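Local coordinates for alternansucrase (Leuconostoc mesenteroides, PDB 6HVG), which belongs to glycoside hydrolase family 70 and carries a TIM-barrel-type fold, a bound calcium ion and repeats of the choline-binding type, at residues I890-T896 against G933-K937; Y905-G909 against S1015-R1019; D958-L964 against W1007-A1012. All blocks are in the same frame, centred on the assembly; numbering follows the deposited sequence.

Contact 1 (I890-T896 against G933-K937); sequences IMTSDQT and GKAHK
Neither segment forms a regular helix or strand. I890-T896 bends around the tip of G933-K937, with S893 CA 4.5 Å from G933 CA and T896 CA 4.0 Å from A935 CA. G933-H936 is a type I beta turn, with K934 at -73/-6 and A935 at -80/-6. It is closed by H936 N to G933 O at 2.9 Å. G933, at 109/157, has backbone angles that call for glycine.

One hydrogen bond crosses: K934 N donates to S893 O at 2.8 Å, almost linearly. Within 890-896, M891 N donates to Q895 OE1 at 3.3 Å, and NE2 of Q895 bonds to T897 O.

One salt bridge lies at the exposed side. K934 NZ is 3.5 Å from D894 OD1, and both residues have chi1 m.

Apolar packing fills the inner side. I890 CG2, with chi1 and chi2 both m, meets A935 CB at 3.9 Å. Both residues also touch Y905.

At the exposed edge, T896 CG2 makes van der Waals contact with K934 O (3.7 Å) and K934 CB (4.0 Å).

One loop joins strands 881-885 and 910-915, the other 927-931 and 940-947, in an antiparallel beta domain consistent with domain C of family 70.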
loop_
_atom_site.group_PDB
_atom_site.type_symbol
_atom_site.label_atom_id
_atom_site.label_comp_id
_atom_site.label_asym_id
_atom_site.label_seq_id
_atom_site.Cartn_x
_atom_site.Cartn_y
_atom_site.Cartn_z
ATOM N N ILE A 890 -1.731 27.897 38.784
ATOM C CA ILE A 890 -1.200 29.065 38.070
ATOM C C ILE A 890 -1.445 28.914 36.579
ATOM O O ILE A 890 -0.897 28.035 35.940
ATOM C CB ILE A 890 0.315 29.248 38.298
ATOM C CG1 ILE A 890 0.685 29.175 39.794
ATOM C CG2 ILE A 890 0.792 30.575 37.739
ATOM C CD1 ILE A 890 0.001 30.208 40.675
ATOM N N MET A 891 -2.260 29.798 36.028
ATOM C CA MET A 891 -2.737 29.661 34.668
ATOM C C MET A 891 -2.114 30.619 33.666
ATOM O O MET A 891 -2.247 30.392 32.475
ATOM C CB MET A 891 -4.266 29.810 34.652
ATOM C CG MET A 891 -4.967 28.951 35.705
ATOM S SD MET A 891 -4.420 27.230 35.604
ATOM C CE MET A 891 -5.728 26.431 36.542
ATOM N N THR A 892 -1.400 31.645 34.132
ATOM C CA THR A 892 -0.866 32.702 33.268
ATOM C C THR A 892 0.535 33.135 33.676
ATOM O O THR A 892 0.962 32.878 34.784
ATOM C CB THR A 892 -1.795 33.929 33.324
ATOM O OG1 THR A 892 -3.155 33.503 33.168
ATOM C CG2 THR A 892 -1.499 34.925 32.189
ATOM N N SER A 893 1.248 33.780 32.754
ATOM C CA SER A 893 2.532 34.471 33.029
ATOM C C SER A 893 2.509 35.393 34.227
ATOM O O SER A 893 3.406 35.365 35.057
ATOM C CB SER A 893 2.921 35.341 31.833
ATOM O OG SER A 893 3.376 34.553 30.760
ATOM N N ASP A 894 1.487 36.237 34.283
ATOM C CA ASP A 894 1.393 37.325 35.248
ATOM C C ASP A 894 0.680 36.978 36.546
ATOM O O ASP A 894 0.711 37.769 37.476
ATOM C CB ASP A 894 0.682 38.511 34.604
ATOM C CG ASP A 894 1.403 39.032 33.378
ATOM O OD1 ASP A 894 2.646 38.908 33.315
ATOM O OD2 ASP A 894 0.706 39.578 32.487
ATOM N N GLN A 895 0.046 35.817 36.611
ATOM C CA GLN A 895 -0.600 35.388 37.836
ATOM C C GLN A 895 0.488 35.046 38.854
ATOM O O GLN A 895 1.437 34.316 38.547
ATOM C CB GLN A 895 -1.562 34.214 37.581
ATOM C CG GLN A 895 -2.429 33.865 38.796
ATOM C CD GLN A 895 -3.276 32.629 38.613
ATOM O OE1 GLN A 895 -3.698 32.314 37.511
ATOM N NE2 GLN A 895 -3.541 31.928 39.700
ATOM N N THR A 896 0.337 35.606 40.053
ATOM C CA THR A 896 1.334 35.523 41.116
ATOM C C THR A 896 1.001 34.490 42.176
ATOM O O THR A 896 1.910 33.999 42.863
ATOM C CB THR A 896 1.483 36.882 41.830
ATOM O OG1 THR A 896 0.215 37.300 42.350
ATOM C CG2 THR A 896 2.001 37.931 40.871
ATOM N N GLY A 933 7.382 32.810 34.921
ATOM C CA GLY A 933 6.173 33.439 35.415
ATOM C C GLY A 933 6.342 34.207 36.704
ATOM O O GLY A 933 7.218 33.929 37.496
ATOM N N LYS A 934 5.445 35.152 36.928
ATOM C CA LYS A 934 5.454 36.031 38.104
ATOM C C LYS A 934 5.042 35.323 39.402
ATOM O O LYS A 934 5.089 35.911 40.482
ATOM C CB LYS A 934 4.557 37.249 37.821
ATOM C CG LYS A 934 5.013 38.014 36.571
ATOM C CD LYS A 934 5.004 39.533 36.700
ATOM C CE LYS A 934 6.080 40.196 35.834
ATOM N NZ LYS A 934 5.803 40.016 34.380
ATOM N N ALA A 935 4.613 34.069 39.291
ATOM C CA ALA A 935 4.483 33.186 40.445
ATOM C C ALA A 935 5.819 32.585 40.875
ATOM O O ALA A 935 5.873 31.925 41.893
ATOM C CB ALA A 935 3.473 32.089 40.148
ATOM N N HIS A 936 6.887 32.819 40.114
ATOM C CA HIS A 936 8.207 32.293 40.444
ATOM C C HIS A 936 9.299 33.353 40.408
ATOM O O HIS A 936 10.347 33.129 39.802
ATOM C CB HIS A 936 8.564 31.167 39.477
ATOM C CG HIS A 936 7.630 30.011 39.548
ATOM N ND1 HIS A 936 7.884 28.912 40.332
ATOM C CD2 HIS A 936 6.437 29.789 38.956
ATOM C CE1 HIS A 936 6.887 28.056 40.214
ATOM N NE2 HIS A 936 6.001 28.561 39.379
ATOM N N LYS A 937 9.058 34.483 41.080
ATOM C CA LYS A 937 10.050 35.548 41.153
ATOM C C LYS A 937 11.200 35.095 42.026
ATOM O O LYS A 937 10.994 34.452 43.061
ATOM C CB LYS A 937 9.463 36.847 41.725
ATOM C CG LYS A 937 8.205 37.343 41.044
ATOM C CD LYS A 937 7.711 38.656 41.632
ATOM C CE LYS A 937 6.527 39.195 40.841
ATOM N NZ LYS A 937 5.746 40.205 41.589
#

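Contact 2 (Y905-G909 against S1015-R1019); sequences YKNQG and SQDAR
Two loops meet here through a few side chains, without strand pairing. The closest CA atoms, Q908 and A1018, are 7.0 Å apart. Y905-G909 starts with a turn, in which Q908 N donates to Y905 O at 3.0 Å. The chain then extends at Q908 (-110/-176), and G909 takes 90/161, angles that call for glycine.

Along 1015-1019, Q1016 makes the one hydrogen bond across. Its backbone is at -61/127, and chi1 and chi2 are both t, so the side chain reaches out toward the other loop. Its NE2 donates to N907 O at 3.0 Å, and K856 O is a second partner of the same NE2. Q1016 OE1 lies 3.4 Å from N907 CB, and Q1016 NE2 is 3.7 Å from Q908 CG.

D1017 points away. Its OD1 accepts from R1019 N at 3.1 Å, an Asx turn. A1018 (-94/0) points back toward 905-909. Its CB is 3.5 Å from Q908 NE2, at the end of a side chain with chi1 m and chi2 t. R1019 also points away. It closes a salt bridge with D1017: NE to OD1 and NH2 to OD2 are both 2.9 Å.

The contact joins loops of the antiparallel beta domain that holds strands 881-885, 910-915 and 1003-1009, consistent with domain C, to the C-terminal end of helix 844-857. A1018 shares a backbone hydrogen bond with I855, and G909 with Y857. D1017 and R1019 also pack on I855. The chain leaves G909 directly into strand 910-915.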
loop_
_atom_site.group_PDB
_atom_site.type_symbol
_atom_site.label_atom_id
_atom_site.label_comp_id
_atom_site.label_asym_id
_atom_site.label_seq_id
_atom_site.Cartn_x
_atom_site.Cartn_y
_atom_site.Cartn_z
ATOM N N TYR A 905 1.998 25.068 43.956
ATOM C CA TYR A 905 2.588 25.642 42.743
ATOM C C TYR A 905 4.059 26.035 42.810
ATOM O O TYR A 905 4.757 25.968 41.788
ATOM C CB TYR A 905 1.783 26.867 42.283
ATOM C CG TYR A 905 1.984 28.134 43.094
ATOM C CD1 TYR A 905 1.183 28.409 44.199
ATOM C CD2 TYR A 905 2.947 29.058 42.747
ATOM C CE1 TYR A 905 1.335 29.567 44.939
ATOM C CE2 TYR A 905 3.112 30.228 43.482
ATOM C CZ TYR A 905 2.303 30.479 44.580
ATOM O OH TYR A 905 2.446 31.636 45.320
ATOM N N LYS A 906 4.526 26.476 43.977
ATOM C CA LYS A 906 5.850 27.096 44.077
ATOM C C LYS A 906 6.992 26.179 43.627
ATOM O O LYS A 906 7.937 26.642 42.979
ATOM C CB LYS A 906 6.116 27.658 45.491
ATOM C CG LYS A 906 6.003 29.184 45.591
ATOM C CD LYS A 906 7.280 29.875 45.098
ATOM C CE LYS A 906 7.386 31.360 45.436
ATOM N NZ LYS A 906 6.546 32.244 44.583
ATOM N N ASN A 907 6.902 24.888 43.950
ATOM C CA ASN A 907 7.935 23.937 43.551
ATOM C C ASN A 907 7.583 23.104 42.329
ATOM O O ASN A 907 8.257 22.120 42.027
ATOM C CB ASN A 907 8.299 23.072 44.750
ATOM C CG ASN A 907 8.814 23.905 45.912
ATOM O OD1 ASN A 907 8.170 23.981 46.961
ATOM N ND2 ASN A 907 9.948 24.576 45.716
ATOM N N GLN A 908 6.544 23.524 41.623
ATOM C CA GLN A 908 6.065 22.839 40.421
ATOM C C GLN A 908 6.378 23.737 39.198
ATOM O O GLN A 908 7.005 24.790 39.347
ATOM C CB GLN A 908 4.565 22.561 40.538
ATOM C CG GLN A 908 4.223 21.516 41.556
ATOM C CD GLN A 908 2.738 21.281 41.715
ATOM O OE1 GLN A 908 1.914 21.911 41.066
ATOM N NE2 GLN A 908 2.392 20.332 42.576
ATOM N N GLY A 909 5.942 23.312 38.017
ATOM C CA GLY A 909 6.224 24.006 36.785
ATOM C C GLY A 909 7.509 23.506 36.151
ATOM O O GLY A 909 8.335 22.889 36.810
ATOM N N SER A 1015 8.232 12.988 47.186
ATOM C CA SER A 1015 6.951 12.391 46.898
ATOM C C SER A 1015 6.024 13.383 46.199
ATOM O O SER A 1015 4.831 13.118 46.060
ATOM C CB SER A 1015 6.321 11.888 48.203
ATOM O OG SER A 1015 6.158 12.932 49.156
ATOM N N GLN A 1016 6.566 14.508 45.732
ATOM C CA GLN A 1016 5.750 15.564 45.134
ATOM C C GLN A 1016 5.039 15.004 43.928
ATOM O O GLN A 1016 5.663 14.391 43.060
ATOM C CB GLN A 1016 6.580 16.783 44.704
ATOM C CG GLN A 1016 5.723 18.006 44.400
ATOM C CD GLN A 1016 6.514 19.289 44.218
ATOM O OE1 GLN A 1016 6.675 20.066 45.154
ATOM N NE2 GLN A 1016 6.963 19.547 42.993
ATOM N N ASP A 1017 3.721 15.185 43.917
ATOM C CA ASP A 1017 2.853 14.737 42.849
ATOM C C ASP A 1017 2.013 15.939 42.426
ATOM O O ASP A 1017 1.241 16.455 43.220
ATOM C CB ASP A 1017 1.967 13.593 43.343
ATOM C CG ASP A 1017 1.240 12.887 42.215
ATOM O OD1 ASP A 1017 1.084 13.468 41.108
ATOM O OD2 ASP A 1017 0.821 11.716 42.403
ATOM N N ALA A 1018 2.168 16.380 41.177
ATOM C CA ALA A 1018 1.460 17.567 40.667
ATOM C C ALA A 1018 0.148 17.254 39.945
ATOM O O ALA A 1018 -0.528 18.150 39.451
ATOM C CB ALA A 1018 2.370 18.318 39.716
ATOM N N ARG A 1019 -0.183 15.974 39.872
ATOM C CA ARG A 1019 -1.345 15.475 39.140
ATOM C C ARG A 1019 -2.662 15.821 39.827
ATOM O O ARG A 1019 -2.706 16.003 41.031
ATOM C CB ARG A 1019 -1.199 13.953 38.969
ATOM C CG ARG A 1019 -0.006 13.593 38.089
ATOM C CD ARG A 1019 0.150 12.099 37.866
ATOM N NE ARG A 1019 0.535 11.416 39.085
ATOM C CZ ARG A 1019 0.706 10.109 39.202
ATOM N NH1 ARG A 1019 0.534 9.288 38.173
ATOM N NH2 ARG A 1019 1.056 9.625 40.378
#

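Contact 3 (D958-L964 against W1007-A1012); sequences DDKAPTL and WVPVGA
This contact lies in an antiparallel beta domain, consistent with domain C of the family. Strands 962-965 and 1003-1009 both pair with strand 940-947. The short axes of 962-964 and 1007-1009 cross at -73° and come within 8.8 Å.

W1007 buries the largest area. It is extended (-128/141), with chi1 m and chi2 80°. Its CZ3 lies 3.7 Å from L964 CB and 3.5 Å from P962 O. The edge of the ring meets T963 C, 4.1 Å from CZ3. F974 and F980 stack edge-to-face with the same indole.

V1010 follows the strand at -72/157. Its CG1 is 4.2 Å from T963 CG2, and its CA is 5.9 Å from D958 CA.

D958 is in a turn with helical backbone angles (-63/-38), ahead of the strand. With chi1 m it reaches the loop after 1009. OD1 forms a salt bridge with R942 of strand 940-947. OD2 accepts a hydrogen bond from G1011 N at 2.8 Å, with an N-H...O angle of 167°.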
loop_
_atom_site.group_PDB
_atom_site.type_symbol
_atom_site.label_atom_id
_atom_site.label_comp_id
_atom_site.label_asym_id
_atom_site.label_seq_id
_atom_site.Cartn_x
_atom_site.Cartn_y
_atom_site.Cartn_z
ATOM N N ASP A 958 18.357 17.547 42.568
ATOM C CA ASP A 958 18.814 18.936 42.604
ATOM C C ASP A 958 20.322 19.079 42.835
ATOM O O ASP A 958 20.960 19.980 42.274
ATOM C CB ASP A 958 18.076 19.708 43.698
ATOM C CG ASP A 958 16.604 19.886 43.421
ATOM O OD1 ASP A 958 16.202 19.788 42.244
ATOM O OD2 ASP A 958 15.839 20.155 44.381
ATOM N N ASP A 959 20.888 18.228 43.688
ATOM C CA ASP A 959 22.315 18.350 44.082
ATOM C C ASP A 959 23.282 18.136 42.921
ATOM O O ASP A 959 24.320 18.780 42.850
ATOM C CB ASP A 959 22.658 17.395 45.234
ATOM C CG ASP A 959 21.919 16.096 45.148
ATOM O OD1 ASP A 959 20.682 16.161 45.216
ATOM O OD2 ASP A 959 22.549 15.024 45.058
ATOM N N LYS A 960 22.924 17.238 42.008
ATOM C CA LYS A 960 23.825 16.870 40.911
ATOM C C LYS A 960 23.782 17.838 39.723
ATOM O O LYS A 960 24.585 17.725 38.795
ATOM C CB LYS A 960 23.548 15.430 40.462
ATOM C CG LYS A 960 23.784 14.422 41.578
ATOM C CD LYS A 960 23.653 12.977 41.143
ATOM C CE LYS A 960 22.196 12.595 40.892
ATOM N NZ LYS A 960 21.990 11.175 40.493
ATOM N N ALA A 961 22.845 18.783 39.740
ATOM C CA ALA A 961 22.591 19.646 38.579
ATOM C C ALA A 961 23.005 21.099 38.787
ATOM O O ALA A 961 22.986 21.600 39.911
ATOM C CB ALA A 961 21.121 19.599 38.205
ATOM N N PRO A 962 23.333 21.796 37.685
ATOM C CA PRO A 962 23.586 23.220 37.717
ATOM C C PRO A 962 22.328 23.979 38.002
ATOM O O PRO A 962 21.280 23.642 37.481
ATOM C CB PRO A 962 24.037 23.564 36.300
ATOM C CG PRO A 962 23.822 22.369 35.478
ATOM C CD PRO A 962 23.573 21.205 36.364
ATOM N N THR A 963 22.429 25.003 38.836
ATOM C CA THR A 963 21.299 25.840 39.182
ATOM C C THR A 963 21.410 27.129 38.431
ATOM O O THR A 963 22.464 27.512 37.990
ATOM C CB THR A 963 21.259 26.175 40.687
ATOM O OG1 THR A 963 22.441 26.884 41.033
ATOM C CG2 THR A 963 21.171 24.889 41.530
ATOM N N LEU A 964 20.288 27.798 38.300
ATOM C CA LEU A 964 20.233 29.114 37.740
ATOM C C LEU A 964 19.037 29.767 38.409
ATOM O O LEU A 964 18.005 29.110 38.637
ATOM C CB LEU A 964 20.053 29.034 36.231
ATOM C CG LEU A 964 19.940 30.397 35.518
ATOM C CD1 LEU A 964 20.956 31.427 35.993
ATOM C CD2 LEU A 964 20.066 30.198 34.012
ATOM N N TRP A 1007 14.414 22.776 32.480
ATOM C CA TRP A 1007 14.719 23.306 33.792
ATOM C C TRP A 1007 13.523 23.155 34.733
ATOM O O TRP A 1007 12.351 23.342 34.347
ATOM C CB TRP A 1007 15.116 24.769 33.672
ATOM C CG TRP A 1007 16.423 24.944 32.979
ATOM C CD1 TRP A 1007 16.643 24.916 31.656
ATOM C CD2 TRP A 1007 17.684 25.186 33.590
ATOM N NE1 TRP A 1007 17.975 25.121 31.387
ATOM C CE2 TRP A 1007 18.633 25.284 32.569
ATOM C CE3 TRP A 1007 18.105 25.314 34.906
ATOM C CZ2 TRP A 1007 19.977 25.505 32.819
ATOM C CZ3 TRP A 1007 19.448 25.542 35.156
ATOM C CH2 TRP A 1007 20.363 25.638 34.120
ATOM N N VAL A 1008 13.821 22.822 35.979
ATOM C CA VAL A 1008 12.801 22.625 36.983
ATOM C C VAL A 1008 13.181 23.401 38.242
ATOM O O VAL A 1008 14.359 23.651 38.482
ATOM C CB VAL A 1008 12.606 21.112 37.300
ATOM C CG1 VAL A 1008 12.174 20.340 36.056
ATOM C CG2 VAL A 1008 13.872 20.491 37.897
ATOM N N PRO A 1009 12.186 23.761 39.064
ATOM C CA PRO A 1009 12.513 24.431 40.301
ATOM C C PRO A 1009 13.194 23.515 41.303
ATOM O O PRO A 1009 12.750 22.375 41.475
ATOM C CB PRO A 1009 11.146 24.887 40.855
ATOM C CG PRO A 1009 10.107 24.401 39.939
ATOM C CD PRO A 1009 10.738 23.579 38.873
ATOM N N VAL A 1010 14.239 24.025 41.971
ATOM C CA VAL A 1010 14.875 23.299 43.052
ATOM C C VAL A 1010 13.959 23.295 44.243
ATOM O O VAL A 1010 13.126 24.176 44.376
ATOM C CB VAL A 1010 16.237 23.890 43.492
ATOM C CG1 VAL A 1010 17.126 24.150 42.292
ATOM C CG2 VAL A 1010 16.060 25.146 44.313
ATOM N N GLY A 1011 14.156 22.308 45.114
ATOM C CA GLY A 1011 13.393 22.176 46.350
ATOM C C GLY A 1011 12.157 21.312 46.230
ATOM O O GLY A 1011 11.289 21.346 47.100
ATOM N N ALA A 1012 12.062 20.545 45.146
ATOM C CA ALA A 1012 10.931 19.649 44.951
ATOM C C ALA A 1012 11.010 18.453 45.897
ATOM O O ALA A 1012 11.999 17.727 45.906
ATOM C CB ALA A 1012 10.886 19.172 43.504
#

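In the fold
Going from the N terminus, 890-896 and 905-909 lie in one loop, between strands 881-885 and 910-915. Contact 1 closes first, at 933-937, just before strand 940-947. Contact 2 opens before that closure and ends at 1015-1019, so the two cross. Contact 3 opens and closes within the span of contact 2, after contact 1 is complete. Contacts 1 and 2 touch: K906 NZ is 2.8 Å from A935 O, a probable hydrogen bond. Contacts 2 and 3 touch through packing, with Q908 O 3.2 Å from P1009 CG. Contacts 1 and 3 do not touch. Together they tie the loops of the antiparallel sheet to each other and to helix 844-857.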